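Local coordinates for uronate isomerase (Bacillus halodurans C-125, PDB 3HK5), which probably catalyses the zinc-dependent isomerisation of D-glucuronate to D-fructuronate and of D-galacturonate to D-tagaturonate, at residues Met25-Phe30 and Gln352-Arg357; Asp43-Tyr48 and Ala356-Gln361; Pro226-Pro231 and Met257-Lys262. All coordinates share one frame; numbering follows the deposited sequence.

Contact 1: residues Met25-Phe30 and Gln352-Arg357; sequences MHTHLF and QHSDAR. With ZN (zinc ion), chain E; RAT (D-arabinaric acid), chain C.
H26, H28 and D355 close on one zinc ion. H26 NE2 sits 2.2 Å from the zinc and H28 NE2 2.0 Å, D355 OD1 binds the same ion at 2.0 Å, and O1B and O2 of D-arabinaric acid take two further places. The imidazoles meet the carboxylate differently: H28 is nearly coplanar with it, whereas the H26 ring stands across it at 79°. H26 carries CG anti to the backbone N (chi1 174°) and H28 carries it anti to the carbonyl carbon, which brings both rings to the metal. H353 is a second-shell residue, NE2 reaching D355 OD2 at 2.9 Å from above the carboxylate plane, a bond that should resist rotation of the carboxylate. Two backbone bonds join the loops: D355 N to H26 O at 2.9 Å, H28 N to A356 O at 2.7 Å. R357 runs alongside H28, extended from CG to NE, and NE makes a nearly straight 2.8 Å bond to ligand O5A while NH2 donates to O4. Replacing R357 with an alanine would probably leave O5A and O4 without these donors and H28 CB without its CG neighbour. The His-X-His and aspartate pattern is that of amidohydrolase-superfamily barrels.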
loop_
_atom_site.group_PDB
_atom_site.type_symbol
_atom_site.label_atom_id
_atom_site.label_comp_id
_atom_site.label_asym_id
_atom_site.label_seq_id
_atom_site.Cartn_x
_atom_site.Cartn_y
_atom_site.Cartn_z
ATOM N N MET A 25 7.799 39.138 -3.747
ATOM C CA MET A 25 7.409 38.496 -2.489
ATOM C C MET A 25 8.162 37.268 -1.990
ATOM O O MET A 25 7.781 36.663 -0.987
ATOM C CB MET A 25 5.886 38.262 -2.459
ATOM C CG MET A 25 5.293 37.596 -3.684
ATOM S SD MET A 25 5.596 35.840 -3.722
ATOM C CE MET A 25 4.659 35.324 -2.316
ATOM N N HIS A 26 9.235 36.905 -2.677
ATOM C CA HIS A 26 10.086 35.814 -2.222
ATOM C C HIS A 26 11.440 35.840 -2.902
ATOM O O HIS A 26 11.544 35.599 -4.104
ATOM C CB HIS A 26 9.460 34.433 -2.430
ATOM C CG HIS A 26 10.394 33.312 -2.081
ATOM N ND1 HIS A 26 10.994 33.208 -0.845
ATOM C CD2 HIS A 26 10.882 32.288 -2.822
ATOM C CE1 HIS A 26 11.812 32.171 -0.840
ATOM N NE2 HIS A 26 11.764 31.597 -2.026
ATOM N N THR A 27 12.471 36.146 -2.117
ATOM C CA THR A 27 13.852 36.187 -2.598
ATOM C C THR A 27 14.773 35.674 -1.492
ATOM O O THR A 27 14.330 35.383 -0.374
ATOM C CB THR A 27 14.336 37.617 -2.918
ATOM O OG1 THR A 27 14.580 38.313 -1.686
ATOM C CG2 THR A 27 13.295 38.385 -3.741
ATOM N N HIS A 28 16.057 35.581 -1.822
ATOM C CA HIS A 28 17.080 35.154 -0.890
ATOM C C HIS A 28 18.110 36.282 -0.841
ATOM O O HIS A 28 19.326 36.058 -0.804
ATOM C CB HIS A 28 17.702 33.835 -1.366
ATOM C CG HIS A 28 16.732 32.693 -1.373
ATOM N ND1 HIS A 28 16.441 31.955 -0.245
ATOM C CD2 HIS A 28 15.922 32.219 -2.350
ATOM C CE1 HIS A 28 15.493 31.079 -0.527
ATOM N NE2 HIS A 28 15.161 31.219 -1.798
ATOM N N LEU A 29 17.594 37.507 -0.865
ATOM C CA LEU A 29 18.429 38.699 -0.791
ATOM C C LEU A 29 18.316 39.232 0.628
ATOM O O LEU A 29 17.412 38.845 1.374
ATOM C CB LEU A 29 17.952 39.764 -1.784
ATOM C CG LEU A 29 17.985 39.352 -3.258
ATOM C CD1 LEU A 29 17.518 40.519 -4.127
ATOM C CD2 LEU A 29 19.395 38.919 -3.637
ATOM N N PHE A 30 19.231 40.118 0.998
ATOM C CA PHE A 30 19.223 40.690 2.336
ATOM C C PHE A 30 19.510 42.183 2.309
ATOM O O PHE A 30 20.237 42.672 1.436
ATOM C CB PHE A 30 20.276 40.002 3.211
ATOM C CG PHE A 30 19.998 38.544 3.470
ATOM C CD1 PHE A 30 19.168 38.157 4.521
ATOM C CD2 PHE A 30 20.587 37.559 2.679
ATOM C CE1 PHE A 30 18.933 36.802 4.785
ATOM C CE2 PHE A 30 20.359 36.200 2.933
ATOM C CZ PHE A 30 19.528 35.824 3.993
ATOM N N GLN A 352 4.407 35.950 -10.356
ATOM C CA GLN A 352 5.813 35.648 -10.217
ATOM C C GLN A 352 6.546 36.265 -9.025
ATOM O O GLN A 352 6.070 37.217 -8.400
ATOM C CB GLN A 352 6.508 36.070 -11.520
ATOM C CG GLN A 352 7.967 35.714 -11.615
ATOM C CD GLN A 352 8.191 34.217 -11.693
ATOM O OE1 GLN A 352 7.725 33.461 -10.835
ATOM N NE2 GLN A 352 8.911 33.780 -12.721
ATOM N N HIS A 353 7.698 35.668 -8.721
ATOM C CA HIS A 353 8.621 36.116 -7.686
ATOM C C HIS A 353 9.981 35.750 -8.296
ATOM O O HIS A 353 10.040 34.885 -9.164
ATOM C CB HIS A 353 8.395 35.386 -6.347
ATOM C CG HIS A 353 8.771 33.936 -6.361
ATOM N ND1 HIS A 353 7.873 32.934 -6.666
ATOM C CD2 HIS A 353 9.946 33.319 -6.085
ATOM C CE1 HIS A 353 8.478 31.762 -6.577
ATOM N NE2 HIS A 353 9.736 31.967 -6.224
ATOM N N SER A 354 11.063 36.395 -7.867
ATOM C CA SER A 354 12.377 36.111 -8.456
ATOM C C SER A 354 13.184 34.997 -7.811
ATOM O O SER A 354 13.926 34.298 -8.500
ATOM C CB SER A 354 13.248 37.364 -8.459
ATOM O OG SER A 354 13.671 37.679 -7.142
ATOM N N ASP A 355 13.055 34.854 -6.494
ATOM C CA ASP A 355 13.804 33.853 -5.751
ATOM C C ASP A 355 15.284 34.203 -5.879
ATOM O O ASP A 355 16.149 33.340 -5.747
ATOM C CB ASP A 355 13.559 32.458 -6.338
ATOM C CG ASP A 355 13.197 31.440 -5.275
ATOM O OD1 ASP A 355 13.903 31.377 -4.248
ATOM O OD2 ASP A 355 12.205 30.702 -5.465
ATOM N N ALA A 356 15.566 35.475 -6.134
ATOM C CA ALA A 356 16.939 35.931 -6.325
ATOM C C ALA A 356 17.872 35.639 -5.159
ATOM O O ALA A 356 17.548 35.915 -3.995
ATOM C CB ALA A 356 16.955 37.423 -6.635
ATOM N N ARG A 357 19.028 35.066 -5.487
ATOM C CA ARG A 357 20.061 34.746 -4.499
ATOM C C ARG A 357 21.178 35.771 -4.643
ATOM O O ARG A 357 21.921 36.041 -3.699
ATOM C CB ARG A 357 20.627 33.338 -4.737
ATOM C CG ARG A 357 19.826 32.219 -4.080
ATOM C CD ARG A 357 20.309 30.879 -4.559
ATOM N NE ARG A 357 19.675 29.767 -3.863
ATOM C CZ ARG A 357 20.102 29.262 -2.707
ATOM N NH1 ARG A 357 21.171 29.772 -2.106
ATOM N NH2 ARG A 357 19.471 28.228 -2.159
HETATM ZN ZN ZN E . 13.487 30.375 -2.569
HETATM O O1A RAT C . 13.583 26.465 -0.825
HETATM C C1 RAT C . 13.639 27.530 -1.493
HETATM O O1B RAT C . 13.235 28.651 -1.113
HETATM C C2 RAT C . 14.253 27.445 -2.890
HETATM O O2 RAT C . 13.806 28.577 -3.666
HETATM C C3 RAT C . 15.798 27.417 -2.830
HETATM O O3 RAT C . 16.295 28.698 -2.412
HETATM C C4 RAT C . 16.462 27.044 -4.189
HETATM O O4 RAT C . 17.811 26.621 -3.988
HETATM C C5 RAT C . 16.474 28.215 -5.199
HETATM O O5A RAT C . 17.565 28.761 -5.453
HETATM O O5B RAT C . 15.363 28.542 -5.708
HETATM O O HOH W 1 6.262 38.855 -6.364
HETATM O O HOH W 2 21.929 37.690 -1.144
HETATM O O HOH W 3 21.733 34.359 -1.416
#

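Contact 2: residues Asp43-Tyr48 and Ala356-Gln361; sequences DELLTY and ARVLEQ. With RAT (D-arabinaric acid), chain C.
The Y48 ring has the amide of Q361 on one face and the R357 chain at its edge. The contact joins the end of helix 42-46 to the type I beta turn V358-Q361, which leads into helix 361-386 on the active-site side of the amidohydrolase-type beta/alpha barrel. Q361 NE2 lies over the ring centre, 3.0 Å above the plane, with the amide turned 74° to the ring, so the nitrogen points down at the pi cloud and the amide is not stacked on it. At the edge, near the ring plane, R357 CD comes within 3.7 Å of Y48 CE1, the two side chains crossing at about a right angle. With chi1 at 178°, Y48 stretches out beside its own carbonyl carbon, which carries the ring across to the turn; its OH is hydrogen-bonded to K365 NZ, and the ring of Y50 stacks with the Y48 ring.

What fixes the Q361 amide is its other end. OE1 accepts R357 N at 2.8 Å and V358 N at 3.1 Å, the latter from 70° out of the carbonyl plane, so the amide oxygen is gripped twice and NE2 is left facing the ring. Alongside the aliphatic part of Q361, L45 runs past in the opposite direction, its CD2 reaching Q361 CG at 3.5 Å. The same methyl leans on V358 CG1, CD1 rests on E360 CB, and E44 CB comes up to the CG1 branch of V358 from the preceding position on the helix. No direct hydrogen bond crosses here; instead one water donates to L45 O at 2.8 Å and accepts from Q361 NE2 at 2.8 Å.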
loop_
_atom_site.group_PDB
_atom_site.type_symbol
_atom_site.label_atom_id
_atom_site.label_comp_id
_atom_site.label_asym_id
_atom_site.label_seq_id
_atom_site.Cartn_x
_atom_site.Cartn_y
_atom_site.Cartn_z
ATOM N N ASP A 43 30.739 37.706 -10.489
ATOM C CA ASP A 43 31.314 36.444 -10.023
ATOM C C ASP A 43 30.229 35.647 -9.301
ATOM O O ASP A 43 30.139 34.430 -9.454
ATOM C CB ASP A 43 32.481 36.677 -9.058
ATOM C CG ASP A 43 33.698 37.278 -9.737
ATOM O OD1 ASP A 43 34.127 36.754 -10.786
ATOM O OD2 ASP A 43 34.233 38.275 -9.211
ATOM N N GLU A 44 29.413 36.340 -8.511
ATOM C CA GLU A 44 28.328 35.693 -7.779
ATOM C C GLU A 44 27.279 35.220 -8.772
ATOM O O GLU A 44 26.737 34.129 -8.635
ATOM C CB GLU A 44 27.673 36.664 -6.789
ATOM C CG GLU A 44 28.550 37.081 -5.615
ATOM C CD GLU A 44 29.078 35.899 -4.818
ATOM O OE1 GLU A 44 28.332 34.914 -4.635
ATOM O OE2 GLU A 44 30.236 35.956 -4.357
ATOM N N LEU A 45 26.994 36.053 -9.769
ATOM C CA LEU A 45 26.010 35.703 -10.786
ATOM C C LEU A 45 26.407 34.423 -11.505
ATOM O O LEU A 45 25.567 33.566 -11.758
ATOM C CB LEU A 45 25.869 36.818 -11.826
ATOM C CG LEU A 45 25.088 38.090 -11.492
ATOM C CD1 LEU A 45 25.061 38.998 -12.738
ATOM C CD2 LEU A 45 23.663 37.740 -11.080
ATOM N N LEU A 46 27.689 34.297 -11.830
ATOM C CA LEU A 46 28.167 33.127 -12.548
ATOM C C LEU A 46 28.279 31.881 -11.684
ATOM O O LEU A 46 28.210 30.768 -12.193
ATOM C CB LEU A 46 29.511 33.429 -13.214
ATOM C CG LEU A 46 29.442 34.369 -14.427
ATOM C CD1 LEU A 46 30.855 34.805 -14.832
ATOM C CD2 LEU A 46 28.732 33.661 -15.592
ATOM N N THR A 47 28.436 32.058 -10.377
ATOM C CA THR A 47 28.552 30.907 -9.496
ATOM C C THR A 47 27.225 30.529 -8.852
ATOM O O THR A 47 27.185 29.731 -7.921
ATOM C CB THR A 47 29.640 31.131 -8.423
ATOM O OG1 THR A 47 29.378 32.337 -7.707
ATOM C CG2 THR A 47 31.010 31.239 -9.085
ATOM N N TYR A 48 26.145 31.126 -9.355
ATOM C CA TYR A 48 24.773 30.828 -8.917
ATOM C C TYR A 48 24.678 29.303 -9.055
ATOM O O TYR A 48 25.166 28.753 -10.038
ATOM C CB TYR A 48 23.819 31.535 -9.883
ATOM C CG TYR A 48 22.327 31.351 -9.696
ATOM C CD1 TYR A 48 21.750 31.319 -8.425
ATOM C CD2 TYR A 48 21.472 31.343 -10.815
ATOM C CE1 TYR A 48 20.361 31.293 -8.269
ATOM C CE2 TYR A 48 20.086 31.318 -10.670
ATOM C CZ TYR A 48 19.532 31.297 -9.395
ATOM O OH TYR A 48 18.153 31.307 -9.252
ATOM N N ALA A 356 15.566 35.475 -6.134
ATOM C CA ALA A 356 16.939 35.931 -6.325
ATOM C C ALA A 356 17.872 35.639 -5.159
ATOM O O ALA A 356 17.548 35.915 -3.995
ATOM C CB ALA A 356 16.955 37.423 -6.635
ATOM N N ARG A 357 19.028 35.066 -5.487
ATOM C CA ARG A 357 20.061 34.746 -4.499
ATOM C C ARG A 357 21.178 35.771 -4.643
ATOM O O ARG A 357 21.921 36.041 -3.699
ATOM C CB ARG A 357 20.627 33.338 -4.737
ATOM C CG ARG A 357 19.826 32.219 -4.080
ATOM C CD ARG A 357 20.309 30.879 -4.559
ATOM N NE ARG A 357 19.675 29.767 -3.863
ATOM C CZ ARG A 357 20.102 29.262 -2.707
ATOM N NH1 ARG A 357 21.171 29.772 -2.106
ATOM N NH2 ARG A 357 19.471 28.228 -2.159
ATOM N N VAL A 358 21.293 36.328 -5.844
ATOM C CA VAL A 358 22.303 37.333 -6.139
ATOM C C VAL A 358 21.578 38.608 -6.571
ATOM O O VAL A 358 20.752 38.591 -7.491
ATOM C CB VAL A 358 23.251 36.845 -7.265
ATOM C CG1 VAL A 358 24.382 37.849 -7.493
ATOM C CG2 VAL A 358 23.806 35.470 -6.896
ATOM N N LEU A 359 21.886 39.706 -5.889
ATOM C CA LEU A 359 21.262 40.999 -6.150
ATOM C C LEU A 359 20.929 41.325 -7.611
ATOM O O LEU A 359 19.783 41.631 -7.928
ATOM C CB LEU A 359 22.133 42.112 -5.567
ATOM C CG LEU A 359 21.669 43.553 -5.803
ATOM C CD1 LEU A 359 20.287 43.766 -5.184
ATOM C CD2 LEU A 359 22.686 44.521 -5.202
ATOM N N GLU A 360 21.917 41.263 -8.500
ATOM C CA GLU A 360 21.681 41.595 -9.911
ATOM C C GLU A 360 20.625 40.744 -10.634
ATOM O O GLU A 360 20.108 41.148 -11.680
ATOM C CB GLU A 360 22.985 41.505 -10.705
ATOM C CG GLU A 360 24.030 42.573 -10.385
ATOM C CD GLU A 360 24.773 42.321 -9.078
ATOM O OE1 GLU A 360 24.713 41.183 -8.552
ATOM O OE2 GLU A 360 25.432 43.265 -8.592
ATOM N N GLN A 361 20.310 39.571 -10.091
ATOM C CA GLN A 361 19.340 38.703 -10.736
ATOM C C GLN A 361 17.961 39.342 -10.846
ATOM O O GLN A 361 17.175 38.965 -11.710
ATOM C CB GLN A 361 19.250 37.363 -10.005
ATOM C CG GLN A 361 20.565 36.618 -9.982
ATOM C CD GLN A 361 20.470 35.307 -9.230
ATOM O OE1 GLN A 361 19.752 35.203 -8.227
ATOM N NE2 GLN A 361 21.210 34.301 -9.695
HETATM O O1A RAT C . 13.583 26.465 -0.825
HETATM C C1 RAT C . 13.639 27.530 -1.493
HETATM O O1B RAT C . 13.235 28.651 -1.113
HETATM C C2 RAT C . 14.253 27.445 -2.890
HETATM O O2 RAT C . 13.806 28.577 -3.666
HETATM C C3 RAT C . 15.798 27.417 -2.830
HETATM O O3 RAT C . 16.295 28.698 -2.412
HETATM C C4 RAT C . 16.462 27.044 -4.189
HETATM O O4 RAT C . 17.811 26.621 -3.988
HETATM C C5 RAT C . 16.474 28.215 -5.199
HETATM O O5A RAT C . 17.565 28.761 -5.453
HETATM O O5B RAT C . 15.363 28.542 -5.708
HETATM O O HOH W 4 22.795 34.168 -11.961
#

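Contact 3: residues Pro226-Pro231 and Met257-Lys262; sequences PTFSFP and MMIGVK. With RAT (D-arabinaric acid), chain C.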
loop_
_atom_site.group_PDB
_atom_site.type_symbol
_atom_site.label_atom_id
_atom_site.label_comp_id
_atom_site.label_asym_id
_atom_site.label_seq_id
_atom_site.Cartn_x
_atom_site.Cartn_y
_atom_site.Cartn_z
ATOM N N PRO A 226 7.755 16.171 -1.648
ATOM C CA PRO A 226 6.657 15.666 -2.474
ATOM C C PRO A 226 5.698 14.811 -1.640
ATOM O O PRO A 226 4.508 14.717 -1.940
ATOM C CB PRO A 226 7.379 14.833 -3.539
ATOM C CG PRO A 226 8.714 15.527 -3.665
ATOM C CD PRO A 226 9.063 15.811 -2.228
ATOM N N THR A 227 6.224 14.198 -0.587
ATOM C CA THR A 227 5.425 13.330 0.277
ATOM C C THR A 227 4.641 14.083 1.359
ATOM O O THR A 227 4.033 13.467 2.231
ATOM C CB THR A 227 6.332 12.301 0.974
ATOM O OG1 THR A 227 7.377 12.999 1.663
ATOM C CG2 THR A 227 6.973 11.356 -0.050
ATOM N N PHE A 228 4.652 15.410 1.312
ATOM C CA PHE A 228 3.936 16.186 2.320
ATOM C C PHE A 228 2.470 15.800 2.469
ATOM O O PHE A 228 1.734 15.687 1.484
ATOM C CB PHE A 228 4.007 17.683 2.011
ATOM C CG PHE A 228 3.235 18.530 2.983
ATOM C CD1 PHE A 228 3.608 18.588 4.322
ATOM C CD2 PHE A 228 2.111 19.239 2.569
ATOM C CE1 PHE A 228 2.873 19.340 5.238
ATOM C CE2 PHE A 228 1.364 19.996 3.479
ATOM C CZ PHE A 228 1.748 20.044 4.815
ATOM N N SER A 229 2.036 15.612 3.707
ATOM C CA SER A 229 0.646 15.277 3.953
ATOM C C SER A 229 0.168 15.910 5.252
ATOM O O SER A 229 0.963 16.228 6.133
ATOM C CB SER A 229 0.462 13.760 3.989
ATOM O OG SER A 229 1.181 13.198 5.056
ATOM N N PHE A 230 -1.136 16.109 5.358
ATOM C CA PHE A 230 -1.715 16.715 6.544
ATOM C C PHE A 230 -3.211 16.445 6.581
ATOM O O PHE A 230 -3.885 16.537 5.563
ATOM C CB PHE A 230 -1.461 18.227 6.544
ATOM C CG PHE A 230 -1.925 18.916 7.793
ATOM C CD1 PHE A 230 -3.283 19.147 8.021
ATOM C CD2 PHE A 230 -1.008 19.294 8.769
ATOM C CE1 PHE A 230 -3.721 19.740 9.202
ATOM C CE2 PHE A 230 -1.435 19.890 9.961
ATOM C CZ PHE A 230 -2.792 20.112 10.176
ATOM N N PRO A 231 -3.751 16.128 7.766
ATOM C CA PRO A 231 -3.048 16.014 9.048
ATOM C C PRO A 231 -2.079 14.833 9.111
ATOM O O PRO A 231 -2.115 13.935 8.265
ATOM C CB PRO A 231 -4.188 15.897 10.053
ATOM C CG PRO A 231 -5.226 15.157 9.280
ATOM C CD PRO A 231 -5.186 15.830 7.923
ATOM N N MET A 257 3.684 27.853 1.803
ATOM C CA MET A 257 4.168 26.495 1.640
ATOM C C MET A 257 4.717 26.342 0.221
ATOM O O MET A 257 4.007 26.575 -0.749
ATOM C CB MET A 257 3.026 25.488 1.877
ATOM C CG MET A 257 2.399 25.544 3.282
ATOM S SD MET A 257 1.156 24.254 3.598
ATOM C CE MET A 257 -0.158 24.851 2.586
ATOM N N MET A 258 5.991 25.976 0.112
ATOM C CA MET A 258 6.639 25.770 -1.181
ATOM C C MET A 258 6.845 24.252 -1.226
ATOM O O MET A 258 7.800 23.708 -0.665
ATOM C CB MET A 258 7.961 26.553 -1.238
ATOM C CG MET A 258 7.805 28.037 -0.799
ATOM S SD MET A 258 9.151 29.170 -1.265
ATOM C CE MET A 258 10.329 28.678 -0.268
ATOM N N ILE A 259 5.912 23.588 -1.900
ATOM C CA ILE A 259 5.856 22.132 -1.972
ATOM C C ILE A 259 6.430 21.447 -3.209
ATOM O O ILE A 259 6.293 21.942 -4.332
ATOM C CB ILE A 259 4.376 21.689 -1.815
ATOM C CG1 ILE A 259 3.786 22.311 -0.544
ATOM C CG2 ILE A 259 4.261 20.155 -1.799
ATOM C CD1 ILE A 259 2.263 22.253 -0.485
ATOM N N GLY A 260 7.061 20.294 -2.987
ATOM C CA GLY A 260 7.607 19.515 -4.086
ATOM C C GLY A 260 9.108 19.302 -4.163
ATOM O O GLY A 260 9.582 18.630 -5.090
ATOM N N VAL A 261 9.862 19.854 -3.212
ATOM C CA VAL A 261 11.319 19.711 -3.237
ATOM C C VAL A 261 11.861 18.466 -2.520
ATOM O O VAL A 261 11.583 18.234 -1.340
ATOM C CB VAL A 261 12.017 20.965 -2.643
ATOM C CG1 VAL A 261 11.654 21.131 -1.176
ATOM C CG2 VAL A 261 13.524 20.846 -2.806
ATOM N N LYS A 262 12.620 17.657 -3.253
ATOM C CA LYS A 262 13.235 16.461 -2.680
ATOM C C LYS A 262 14.693 16.856 -2.458
ATOM O O LYS A 262 15.499 16.914 -3.402
ATOM C CB LYS A 262 13.130 15.266 -3.640
ATOM C CG LYS A 262 13.678 13.968 -3.059
ATOM C CD LYS A 262 13.407 12.761 -3.957
ATOM C CE LYS A 262 14.052 11.496 -3.388
ATOM N NZ LYS A 262 13.889 10.320 -4.289
HETATM O O1A RAT C . 13.583 26.465 -0.825
HETATM C C1 RAT C . 13.639 27.530 -1.493
HETATM O O1B RAT C . 13.235 28.651 -1.113
HETATM C C2 RAT C . 14.253 27.445 -2.890
HETATM O O2 RAT C . 13.806 28.577 -3.666
HETATM C C3 RAT C . 15.798 27.417 -2.830
HETATM O O3 RAT C . 16.295 28.698 -2.412
HETATM C C4 RAT C . 16.462 27.044 -4.189
HETATM O O4 RAT C . 17.811 26.621 -3.988
HETATM C C5 RAT C . 16.474 28.215 -5.199
HETATM O O5A RAT C . 17.565 28.761 -5.453
HETATM O O5B RAT C . 15.363 28.542 -5.708
#
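P226 and F228 belong to the first loop of a beta-alpha-beta crossover, which leaves strand 220-224, runs through helix 235-250 and returns as the parallel neighbour 255-262; here the loop packs back on that returning strand. P226 does so through its ring carbons. P226 CG approaches G260 O at 3.5 Å and P226 CD approaches V261 O at 3.6 Å, so the proline lies against the backbone just where the strand is interrupted. G260 has a phi of 116°, a conformation in which a CB would jam against the preceding carbonyl oxygen and which therefore calls for glycine.

F228 goes the other way, to the apolar side chains of the strand. A chi1 of 177° turns its CG opposite its own backbone nitrogen, which sets the ring beside M257 and I259. M257 SD meets F228 CE2 at 4.3 Å, a Met-aromatic contact with the sulfur oblique to the ring, 51° off its normal. I259 CD1 comes equally near F228 CD2, at 4.3 Å.

In the barrel of the amidohydrolase superfamily, strand residues face alternately the outer helices and the interior, and that is seen here. M257 and I259 meet the F228 ring obliquely and touch helix 282-290, while R236 and I240 of helix 235-250 also touch the phenylalanine. M258, between them, turns inward against H26 and W325, and its CE is 3.0 Å from O1B of D-arabinaric acid. No hydrogen bond joins 226-231 to 257-262. K262, whose CB brushes P226 CD, extends its whole chain outward until NZ forms a salt bridge with E285 of the second subunit.

All three contacts reach D-arabinaric acid. Contacts 1 and 2 are the closest pair, their centres 11 Å apart: they share A356 and R357, and L29 CD2 of contact 1 packs on L359 N of contact 2 at 3.4 Å. Contact 3 is 20 Å from contact 1 between centres, yet M258 SD lies 3.6 Å from H26 NE2. Contacts 2 and 3 lie on opposite sides of the chain's centre and do not touch; their nearest atoms are about 9 Å apart. The ligand bridges this gap, with O1B bound to the zinc and close to M258, and O5A at R357. R170, W325 and H49 add further hydrogen bonds to it.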